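Local coordinates for protein transcriptional regulator I2 (Pseudomonas fluorescens A506, PDB 4MO7) that acts as a Crohn's disease-associated superantigen and, as a member of the TetR family, probably also binds DNA as a transcriptional regulator, at residues H40-K45 and E75-V80. Sequence-based numbering, arbitrary orientation.
Sequences HLFRNK and EILRAV. With MG (magnesium ion), chain B.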
loop_
_atom_site.group_PDB
_atom_site.type_symbol
_atom_site.label_atom_id
_atom_site.label_comp_id
_atom_site.label_asym_id
_atom_site.label_seq_id
_atom_site.Cartn_x
_atom_site.Cartn_y
_atom_site.Cartn_z
ATOM N N HIS A 40 -0.584 -13.535 22.011
ATOM C CA HIS A 40 0.609 -12.826 22.478
ATOM C C HIS A 40 1.914 -13.503 22.146
ATOM O O HIS A 40 2.860 -12.809 21.693
ATOM C CB HIS A 40 0.531 -12.626 23.979
ATOM C CG HIS A 40 -0.483 -11.623 24.345
ATOM N ND1 HIS A 40 -0.237 -10.262 24.294
ATOM C CD2 HIS A 40 -1.766 -11.768 24.721
ATOM C CE1 HIS A 40 -1.334 -9.616 24.622
ATOM N NE2 HIS A 40 -2.270 -10.506 24.887
ATOM N N LEU A 41 1.990 -14.811 22.419
ATOM C CA LEU A 41 3.222 -15.569 22.158
ATOM C C LEU A 41 3.568 -15.452 20.673
ATOM O O LEU A 41 4.697 -15.105 20.311
ATOM C CB LEU A 41 3.083 -17.023 22.573
ATOM C CG LEU A 41 3.493 -17.358 24.019
ATOM C CD1 LEU A 41 2.690 -16.489 24.968
ATOM C CD2 LEU A 41 3.192 -18.812 24.289
ATOM N N PHE A 42 2.577 -15.633 19.813
ATOM C CA PHE A 42 2.861 -15.537 18.388
ATOM C C PHE A 42 3.356 -14.153 18.014
ATOM O O PHE A 42 4.258 -14.029 17.196
ATOM C CB PHE A 42 1.603 -15.873 17.570
ATOM C CG PHE A 42 1.178 -17.302 17.643
ATOM C CD1 PHE A 42 2.032 -18.302 18.136
ATOM C CD2 PHE A 42 -0.110 -17.655 17.244
ATOM C CE1 PHE A 42 1.625 -19.603 18.188
ATOM C CE2 PHE A 42 -0.542 -18.988 17.287
ATOM C CZ PHE A 42 0.330 -19.968 17.777
ATOM N N ARG A 43 2.750 -13.112 18.585
ATOM C CA ARG A 43 3.112 -11.731 18.281
ATOM C C ARG A 43 4.507 -11.471 18.825
ATOM O O ARG A 43 5.348 -10.883 18.129
ATOM C CB ARG A 43 2.132 -10.768 18.958
ATOM C CG ARG A 43 2.587 -9.291 18.897
ATOM C CD ARG A 43 2.832 -8.853 17.451
ATOM N NE ARG A 43 3.302 -7.459 17.360
ATOM C CZ ARG A 43 4.130 -6.998 16.423
ATOM N NH1 ARG A 43 4.602 -7.808 15.477
ATOM N NH2 ARG A 43 4.486 -5.720 16.428
ATOM N N ASN A 44 4.773 -11.901 20.059
ATOM C CA ASN A 44 6.087 -11.602 20.650
ATOM C C ASN A 44 7.222 -12.356 20.006
ATOM O O ASN A 44 8.318 -11.801 19.856
ATOM C CB ASN A 44 6.123 -11.900 22.177
ATOM C CG ASN A 44 4.994 -11.214 22.955
ATOM O OD1 ASN A 44 4.504 -10.155 22.578
ATOM N ND2 ASN A 44 4.548 -11.861 24.044
ATOM N N LYS A 45 7.012 -13.632 19.713
ATOM C CA LYS A 45 8.144 -14.467 19.343
ATOM C C LYS A 45 8.108 -14.891 17.891
ATOM O O LYS A 45 9.098 -15.394 17.376
ATOM C CB LYS A 45 8.178 -15.710 20.189
ATOM C CG LYS A 45 8.055 -15.408 21.696
ATOM C CD LYS A 45 7.824 -16.691 22.405
ATOM C CE LYS A 45 9.137 -17.478 22.453
ATOM N NZ LYS A 45 8.861 -18.888 22.765
ATOM N N GLU A 75 -3.947 -24.731 13.230
ATOM C CA GLU A 75 -5.326 -24.353 13.553
ATOM C C GLU A 75 -5.429 -23.297 14.677
ATOM O O GLU A 75 -6.372 -22.511 14.664
ATOM C CB GLU A 75 -6.210 -25.556 13.884
ATOM C CG GLU A 75 -7.689 -25.222 13.968
ATOM C CD GLU A 75 -8.553 -26.451 14.106
ATOM O OE1 GLU A 75 -9.332 -26.731 13.180
ATOM O OE2 GLU A 75 -8.449 -27.131 15.144
ATOM N N ILE A 76 -4.511 -23.291 15.642
ATOM C CA ILE A 76 -4.473 -22.227 16.649
ATOM C C ILE A 76 -4.252 -20.887 15.943
ATOM O O ILE A 76 -4.910 -19.892 16.288
ATOM C CB ILE A 76 -3.352 -22.423 17.674
ATOM C CG1 ILE A 76 -3.576 -23.756 18.399
ATOM C CG2 ILE A 76 -3.395 -21.328 18.737
ATOM C CD1 ILE A 76 -2.457 -24.118 19.342
ATOM N N LEU A 77 -3.361 -20.863 14.942
ATOM C CA LEU A 77 -3.047 -19.610 14.224
ATOM C C LEU A 77 -4.256 -19.146 13.460
ATOM O O LEU A 77 -4.618 -17.958 13.521
ATOM C CB LEU A 77 -1.864 -19.786 13.271
ATOM C CG LEU A 77 -1.385 -18.570 12.459
ATOM C CD1 LEU A 77 -0.933 -17.451 13.343
ATOM C CD2 LEU A 77 -0.272 -19.029 11.455
ATOM N N ARG A 78 -4.916 -20.071 12.760
ATOM C CA ARG A 78 -6.185 -19.763 12.080
ATOM C C ARG A 78 -7.183 -19.134 13.040
ATOM O O ARG A 78 -7.825 -18.137 12.705
ATOM C CB ARG A 78 -6.806 -21.056 11.535
ATOM C CG ARG A 78 -8.189 -20.820 10.897
ATOM C CD ARG A 78 -8.848 -22.182 10.688
ATOM N NE ARG A 78 -10.292 -22.038 10.748
ATOM C CZ ARG A 78 -11.140 -23.059 10.736
ATOM N NH1 ARG A 78 -10.665 -24.297 10.659
ATOM N NH2 ARG A 78 -12.455 -22.842 10.796
ATOM N N ALA A 79 -7.326 -19.702 14.239
ATOM C CA ALA A 79 -8.359 -19.217 15.172
ATOM C C ALA A 79 -7.976 -17.862 15.726
ATOM O O ALA A 79 -8.864 -17.030 15.934
ATOM C CB ALA A 79 -8.574 -20.213 16.328
ATOM N N VAL A 80 -6.700 -17.609 15.964
ATOM C CA VAL A 80 -6.271 -16.251 16.415
ATOM C C VAL A 80 -6.685 -15.253 15.350
ATOM O O VAL A 80 -7.247 -14.185 15.638
ATOM C CB VAL A 80 -4.757 -16.210 16.622
ATOM C CG1 VAL A 80 -4.208 -14.800 16.764
ATOM C CG2 VAL A 80 -4.404 -17.066 17.850
HETATM MG MG MG B . -4.306 -10.170 25.777
#
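Phe42 reaches from helix 30-45 to the side of helix 73-97, where its ring meets Ile76, Leu77 and Val80. CG of Phe42 lies anti to its own carbonyl carbon (chi1 -69°), which carries the ring out from the helix, with CD2, CE2 and CZ leading. Methyl CG2 of Ile76 comes to 4.0 Å from Phe42 CE2 and lies almost as near CZ, the two side chains crossing at about a right angle. Ile76 offers this branch because CG2 stands anti to the backbone N while CG1, at chi1 -60°, turns beside it. Leu77 approaches more obliquely: its CD1 is 4.0 Å from Phe42 CD2, and its backbone CA comes equally close to CE2. One turn on from Ile76, CG2 of Val80 makes a looser contact, 4.4 Å from Phe42 CE2. All four side chains are buried and the contact is wholly apolar.

Helix 30-45 and the start of helix 73-97 belong to the N-terminal, helix-turn-helix-containing domain of the TetR fold, in which the first helix packs against the helix-turn-helix and against the start of the long helix that leads on into the C-terminal domain. Here the axes of the two segments cross at -97° and come no closer than 11.5 Å, a gap bridged mainly by the phenylalanine. Phe47 stacks edge-to-face with that ring, Leu55 of helix 52-59 touches Ile76, and Val127 and Ala124 of helix 122-130 touch Leu77 and Val80, respectively.

His40, two residues before Phe42, plays no part in this apolar cluster. Its imidazole NE2 coordinates the magnesium ion at 2.2 Å, with CD2 and CE1 equally distant from the metal, so the ion sits symmetrically off the nitrogen.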